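Local coordinates for MaoC domain protein dehydratase (Chloroflexus aurantiacus, PDB 4E3E) that catalyses the reversible dehydration of (2R,3S)-beta-methylmalyl-CoA to mesaconyl-CoA, a step of the glyoxylate assimilation cycle that regenerates acetyl-CoA, at residues 86-91 with 143-148; 110-115 with 161-166. One frame throughout, in Å; residues are numbered along the deposited sequence.

Interaction 1 (86-91 with 143-148); sequences ANLGYA and IRWVMV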
loop_
_atom_site.group_PDB
_atom_site.type_symbol
_atom_site.label_atom_id
_atom_site.label_comp_id
_atom_site.label_asym_id
_atom_site.label_seq_id
_atom_site.Cartn_x
_atom_site.Cartn_y
_atom_site.Cartn_z
ATOM N N ALA A 86 4.224 -9.509 -26.519
ATOM C CA ALA A 86 3.529 -10.413 -25.607
ATOM C C ALA A 86 4.486 -11.426 -25.012
ATOM O O ALA A 86 5.506 -11.764 -25.617
ATOM C CB ALA A 86 2.392 -11.137 -26.324
ATOM N N ASN A 87 4.158 -11.901 -23.816
ATOM C CA ASN A 87 4.787 -13.095 -23.291
ATOM C C ASN A 87 4.037 -14.276 -23.878
ATOM O O ASN A 87 2.805 -14.285 -23.913
ATOM C CB ASN A 87 4.711 -13.148 -21.782
ATOM C CG ASN A 87 5.677 -14.170 -21.197
ATOM O OD1 ASN A 87 6.878 -13.908 -21.083
ATOM N ND2 ASN A 87 5.161 -15.349 -20.840
ATOM N N LEU A 88 4.772 -15.269 -24.354
ATOM C CA LEU A 88 4.130 -16.365 -25.072
ATOM C C LEU A 88 3.928 -17.636 -24.241
ATOM O O LEU A 88 3.016 -18.406 -24.516
ATOM C CB LEU A 88 4.846 -16.646 -26.401
ATOM C CG LEU A 88 4.789 -15.503 -27.424
ATOM C CD1 LEU A 88 5.664 -15.847 -28.621
ATOM C CD2 LEU A 88 3.353 -15.213 -27.864
ATOM N N GLY A 89 4.755 -17.842 -23.219
ATOM C CA GLY A 89 4.610 -19.008 -22.346
ATOM C C GLY A 89 5.676 -19.060 -21.274
ATOM O O GLY A 89 6.601 -18.235 -21.268
ATOM N N TYR A 90 5.527 -20.024 -20.364
ATOM C CA TYR A 90 6.495 -20.314 -19.304
ATOM C C TYR A 90 6.673 -21.825 -19.321
ATOM O O TYR A 90 5.779 -22.551 -19.784
ATOM C CB TYR A 90 5.947 -19.922 -17.915
ATOM C CG TYR A 90 5.400 -18.517 -17.790
ATOM C CD1 TYR A 90 4.081 -18.236 -18.125
ATOM C CD2 TYR A 90 6.196 -17.480 -17.307
ATOM C CE1 TYR A 90 3.563 -16.957 -18.007
ATOM C CE2 TYR A 90 5.687 -16.185 -17.177
ATOM C CZ TYR A 90 4.372 -15.935 -17.526
ATOM O OH TYR A 90 3.856 -14.662 -17.408
ATOM N N ALA A 91 7.817 -22.302 -18.832
ATOM C CA ALA A 91 8.034 -23.736 -18.653
ATOM C C ALA A 91 9.105 -23.942 -17.611
ATOM O O ALA A 91 9.933 -23.051 -17.380
ATOM C CB ALA A 91 8.445 -24.400 -19.967
ATOM N N ILE A 143 11.748 -20.914 -17.589
ATOM C CA ILE A 143 11.944 -20.511 -18.963
ATOM C C ILE A 143 10.713 -19.721 -19.357
ATOM O O ILE A 143 9.594 -20.080 -18.995
ATOM C CB ILE A 143 12.106 -21.739 -19.886
ATOM C CG1 ILE A 143 13.436 -22.449 -19.597
ATOM C CG2 ILE A 143 11.991 -21.351 -21.357
ATOM C CD1 ILE A 143 13.451 -23.881 -20.076
ATOM N N ARG A 144 10.908 -18.623 -20.069
ATOM C CA ARG A 144 9.780 -17.948 -20.673
ATOM C C ARG A 144 10.185 -17.537 -22.070
ATOM O O ARG A 144 11.386 -17.440 -22.376
ATOM C CB ARG A 144 9.286 -16.757 -19.818
ATOM C CG ARG A 144 10.057 -15.442 -19.935
ATOM C CD ARG A 144 9.325 -14.359 -19.159
ATOM N NE ARG A 144 10.076 -13.116 -18.957
ATOM C CZ ARG A 144 9.720 -11.930 -19.455
ATOM N NH1 ARG A 144 8.625 -11.802 -20.222
ATOM N NH2 ARG A 144 10.459 -10.857 -19.180
ATOM N N TRP A 145 9.194 -17.326 -22.924
ATOM C CA TRP A 145 9.469 -16.819 -24.255
ATOM C C TRP A 145 8.540 -15.703 -24.584
ATOM O O TRP A 145 7.386 -15.701 -24.157
ATOM C CB TRP A 145 9.530 -17.924 -25.322
ATOM C CG TRP A 145 8.317 -18.819 -25.450
ATOM C CD1 TRP A 145 7.373 -18.815 -26.468
ATOM C CD2 TRP A 145 7.904 -19.915 -24.554
ATOM N NE1 TRP A 145 6.423 -19.787 -26.269
ATOM C CE2 TRP A 145 6.679 -20.485 -25.142
ATOM C CE3 TRP A 145 8.402 -20.459 -23.367
ATOM C CZ2 TRP A 145 5.995 -21.538 -24.547
ATOM C CZ3 TRP A 145 7.706 -21.525 -22.775
ATOM C CH2 TRP A 145 6.530 -22.048 -23.352
ATOM N N VAL A 146 9.074 -14.718 -25.299
ATOM C CA VAL A 146 8.405 -13.441 -25.551
ATOM C C VAL A 146 8.528 -13.070 -27.022
ATOM O O VAL A 146 9.537 -13.366 -27.667
ATOM C CB VAL A 146 8.995 -12.284 -24.696
ATOM C CG1 VAL A 146 8.601 -12.430 -23.242
ATOM C CG2 VAL A 146 10.510 -12.255 -24.765
HETATM N N MSE A 147 7.504 -12.414 -27.545
HETATM C CA MSE A 147 7.552 -11.902 -28.903
HETATM C C MSE A 147 8.049 -10.492 -28.787
HETATM O O MSE A 147 7.406 -9.657 -28.148
HETATM C CB MSE A 147 6.151 -11.925 -29.479
HETATM C CG MSE A 147 6.277 -11.473 -30.928
HETATM SE SE MSE A 147 4.487 -11.575 -31.701
HETATM C CE MSE A 147 4.478 -13.490 -32.194
ATOM N N VAL A 148 9.208 -10.222 -29.386
ATOM C CA VAL A 148 9.862 -8.913 -29.267
ATOM C C VAL A 148 9.948 -8.193 -30.611
ATOM O O VAL A 148 10.235 -8.814 -31.646
ATOM C CB VAL A 148 11.280 -9.039 -28.659
ATOM C CG1 VAL A 148 11.900 -7.665 -28.404
ATOM C CG2 VAL A 148 11.228 -9.839 -27.370
#

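Interaction 2 (110-115 with 161-166); sequences KVIGLR and VVPDLP. With SO4 (sulfate ion), chain C.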
loop_
_atom_site.group_PDB
_atom_site.type_symbol
_atom_site.label_atom_id
_atom_site.label_comp_id
_atom_site.label_asym_id
_atom_site.label_seq_id
_atom_site.Cartn_x
_atom_site.Cartn_y
_atom_site.Cartn_z
ATOM N N LYS A 110 19.570 -16.097 -19.365
ATOM C CA LYS A 110 20.353 -16.588 -20.486
ATOM C C LYS A 110 19.455 -16.791 -21.705
ATOM O O LYS A 110 18.373 -17.344 -21.587
ATOM C CB LYS A 110 21.013 -17.906 -20.118
ATOM C CG LYS A 110 21.949 -18.435 -21.188
ATOM C CD LYS A 110 22.549 -19.744 -20.707
ATOM C CE LYS A 110 23.965 -19.851 -21.147
ATOM N NZ LYS A 110 24.143 -20.898 -22.193
ATOM N N VAL A 111 19.908 -16.343 -22.873
ATOM C CA VAL A 111 19.176 -16.589 -24.109
ATOM C C VAL A 111 19.444 -18.025 -24.566
ATOM O O VAL A 111 20.599 -18.410 -24.809
ATOM C CB VAL A 111 19.553 -15.585 -25.214
ATOM C CG1 VAL A 111 18.772 -15.873 -26.490
ATOM C CG2 VAL A 111 19.301 -14.163 -24.742
ATOM N N ILE A 112 18.374 -18.813 -24.658
ATOM C CA ILE A 112 18.472 -20.227 -25.021
ATOM C C ILE A 112 17.717 -20.530 -26.308
ATOM O O ILE A 112 17.664 -21.675 -26.746
ATOM C CB ILE A 112 17.956 -21.157 -23.893
ATOM C CG1 ILE A 112 16.458 -20.910 -23.606
ATOM C CG2 ILE A 112 18.829 -21.022 -22.648
ATOM C CD1 ILE A 112 15.794 -21.994 -22.770
ATOM N N GLY A 113 17.125 -19.501 -26.908
ATOM C CA GLY A 113 16.392 -19.682 -28.151
ATOM C C GLY A 113 16.064 -18.383 -28.850
ATOM O O GLY A 113 15.813 -17.369 -28.196
ATOM N N LEU A 114 16.081 -18.427 -30.182
ATOM C CA LEU A 114 15.685 -17.310 -31.032
ATOM C C LEU A 114 14.969 -17.824 -32.274
ATOM O O LEU A 114 15.392 -18.817 -32.873
ATOM C CB LEU A 114 16.911 -16.496 -31.475
ATOM C CG LEU A 114 17.727 -15.684 -30.464
ATOM C CD1 LEU A 114 18.989 -15.114 -31.112
ATOM C CD2 LEU A 114 16.870 -14.580 -29.858
ATOM N N ARG A 115 13.888 -17.150 -32.658
ATOM C CA ARG A 115 13.224 -17.416 -33.933
ATOM C C ARG A 115 12.519 -16.168 -34.456
ATOM O O ARG A 115 11.499 -15.739 -33.903
ATOM C CB ARG A 115 12.227 -18.589 -33.855
ATOM C CG ARG A 115 11.602 -18.920 -35.217
ATOM C CD ARG A 115 10.489 -19.961 -35.150
ATOM N NE ARG A 115 9.277 -19.469 -34.487
ATOM C CZ ARG A 115 8.225 -18.936 -35.111
ATOM N NH1 ARG A 115 8.213 -18.803 -36.435
ATOM N NH2 ARG A 115 7.173 -18.531 -34.404
ATOM N N VAL A 161 16.995 -21.183 -33.357
ATOM C CA VAL A 161 17.255 -22.208 -32.351
ATOM C C VAL A 161 16.109 -22.181 -31.352
ATOM O O VAL A 161 15.892 -21.179 -30.672
ATOM C CB VAL A 161 18.598 -21.999 -31.611
ATOM C CG1 VAL A 161 18.751 -23.010 -30.473
ATOM C CG2 VAL A 161 19.768 -22.099 -32.581
ATOM N N VAL A 162 15.366 -23.278 -31.288
ATOM C CA VAL A 162 14.227 -23.397 -30.380
ATOM C C VAL A 162 14.519 -24.520 -29.388
ATOM O O VAL A 162 14.747 -25.657 -29.801
ATOM C CB VAL A 162 12.917 -23.681 -31.149
ATOM C CG1 VAL A 162 11.738 -23.821 -30.189
ATOM C CG2 VAL A 162 12.658 -22.586 -32.176
ATOM N N PRO A 163 14.533 -24.208 -28.079
ATOM C CA PRO A 163 14.902 -25.252 -27.130
ATOM C C PRO A 163 13.760 -26.249 -26.923
ATOM O O PRO A 163 12.599 -25.923 -27.198
ATOM C CB PRO A 163 15.170 -24.470 -25.845
ATOM C CG PRO A 163 14.265 -23.281 -25.940
ATOM C CD PRO A 163 14.150 -22.952 -27.405
ATOM N N ASP A 164 14.093 -27.459 -26.473
ATOM C CA ASP A 164 13.076 -28.400 -26.013
ATOM C C ASP A 164 12.552 -27.856 -24.694
ATOM O O ASP A 164 13.337 -27.409 -23.857
ATOM C CB ASP A 164 13.652 -29.800 -25.812
ATOM C CG ASP A 164 14.227 -30.391 -27.090
ATOM O OD1 ASP A 164 13.667 -30.152 -28.187
ATOM O OD2 ASP A 164 15.248 -31.107 -26.989
ATOM N N LEU A 165 11.235 -27.863 -24.524
ATOM C CA LEU A 165 10.599 -27.294 -23.336
ATOM C C LEU A 165 9.976 -28.414 -22.516
ATOM O O LEU A 165 9.262 -29.245 -23.064
ATOM C CB LEU A 165 9.528 -26.271 -23.748
ATOM C CG LEU A 165 10.004 -25.040 -24.527
ATOM C CD1 LEU A 165 8.833 -24.338 -25.192
ATOM C CD2 LEU A 165 10.776 -24.079 -23.628
ATOM N N PRO A 166 10.265 -28.467 -21.204
ATOM C CA PRO A 166 9.626 -29.497 -20.391
ATOM C C PRO A 166 8.123 -29.243 -20.276
ATOM O O PRO A 166 7.705 -28.097 -20.197
ATOM C CB PRO A 166 10.299 -29.339 -19.026
ATOM C CG PRO A 166 10.792 -27.927 -18.997
ATOM C CD PRO A 166 11.186 -27.627 -20.417
HETATM S S SO4 C . 4.678 -17.550 -37.145
HETATM O O1 SO4 C . 3.889 -16.548 -37.899
HETATM O O2 SO4 C . 4.514 -18.890 -37.744
HETATM O O3 SO4 C . 6.107 -17.159 -37.209
HETATM O O4 SO4 C . 4.202 -17.597 -35.738
#

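Interaction 1 (86-91 with 143-148)
Trp-145 lays one face of its indole against the backbone of Leu-88 and Gly-89, the two residues that share it as their partner in a classic beta bulge between antiparallel strands. Its CG stands between the backbone N and the carbonyl carbon (chi1 56°), and the ring runs beneath Gly-89, whose CA forms a CH-pi contact 3.6 Å from the centroid of the six-membered ring. A side chain on Gly-89 would run into the indole. CB of Leu-88 presses on CD1 of Trp-145 at 3.3 Å, while Leu-88 CD1 reaches on to CB of selenomethionine Met-147. The bulge is pinned from both residues: Leu-88 N donates to Trp-145 O (2.7 Å), and Trp-145 N to Gly-89 O (3.2 Å). Ala-86, Asn-87 and Leu-88 belong to a substrate-binding stretch inferred from related proteins.

The other face of the sheet carries the polar contact. Arg-144 and Asn-87 cross at about a right angle, with amide and guanidinium planes 25° apart. Arg-144 NH1 gives a nearly straight hydrogen bond to Asn-87 OD1 (2.9 Å, 169° at the hydrogen), and OD1 lies in the guanidinium plane. Asn-87 ND2 sits over one face of the Tyr-90 ring, toward its rim; the ring lies alongside Arg-144 and sends its OH to His-279.

Arg-144 NH2 is hydrogen-bonded to Thr-76 OG1 of helix 65-80 and to Ser-81 OG just after it, and Phe-73 and Ile-80 of that helix pack on Tyr-90, Arg-144 and Val-146. Beyond strand 138-149 lies strand 122-132, whose Tyr-126 stacks on Trp-145.

Interaction 2 (110-115 with 161-166)
Leu-114 and Val-161 form a single antiparallel bridge, a hydrogen-bonded pair in which Leu-114 N donates to Val-161 O (2.8 Å) and Val-161 N returns a bond to Leu-114 O (2.9 Å). Beside the bridge, Gly-113 CA approaches Val-161 O to 3.0 Å, and a CB on this glycine would collide with that oxygen and with CD of Pro-163.

The main side-chain contact joins Ile-112 and Pro-163, which cross at about a right angle. CG1 of Ile-112 stands between the backbone N and the carbonyl carbon (chi1 62°), and CD1 beyond it touches the proline ring at CG, 3.7 Å away. Arg-115 brushes Val-162 with its CB, then bends at chi3 (69°). Its NH1 bonds O3 of a sulfate ion at 2.8 Å, an anion probably from the crystallisation liquor and also held by Lys-118 NZ; NH2 adds weak bonds to O3 and O4. An alanine at Arg-115 would probably leave Lys-118 to hold the sulfate with less help, as the guanidinium charge and its bonds to the anion would be gone.

Ile-112 and Gly-113 both face Tyr-126 of strand 122-132, a classic beta bulge, and Val-162 and Pro-163 also pack on that tyrosine. The arrangement is that of an extended loop bridged at one point to a bulged strand of the antiparallel sheet of a hotdog-fold protein.

The centres of interactions 1 and 2 lie about 10 Å apart, and both reach the same antiparallel sheet. In it strands 104-116, 122-132, 138-149 and 84-95 stand side by side, so strand 122-132 separates the strand of interaction 2 from the pair of interaction 1. Along the chain the segments alternate, 86-91, 110-115, 143-148 and then 161-166, and the final loop returns across strands already laid down. Direct packing joins them: Leu-165 touches Trp-145 and Ile-143, and Ile-112 meets Ile-143. The loop after strand 138-149 thus covers the Trp-145 side of the sheet, while helix 65-80 packs against the Arg-144 side.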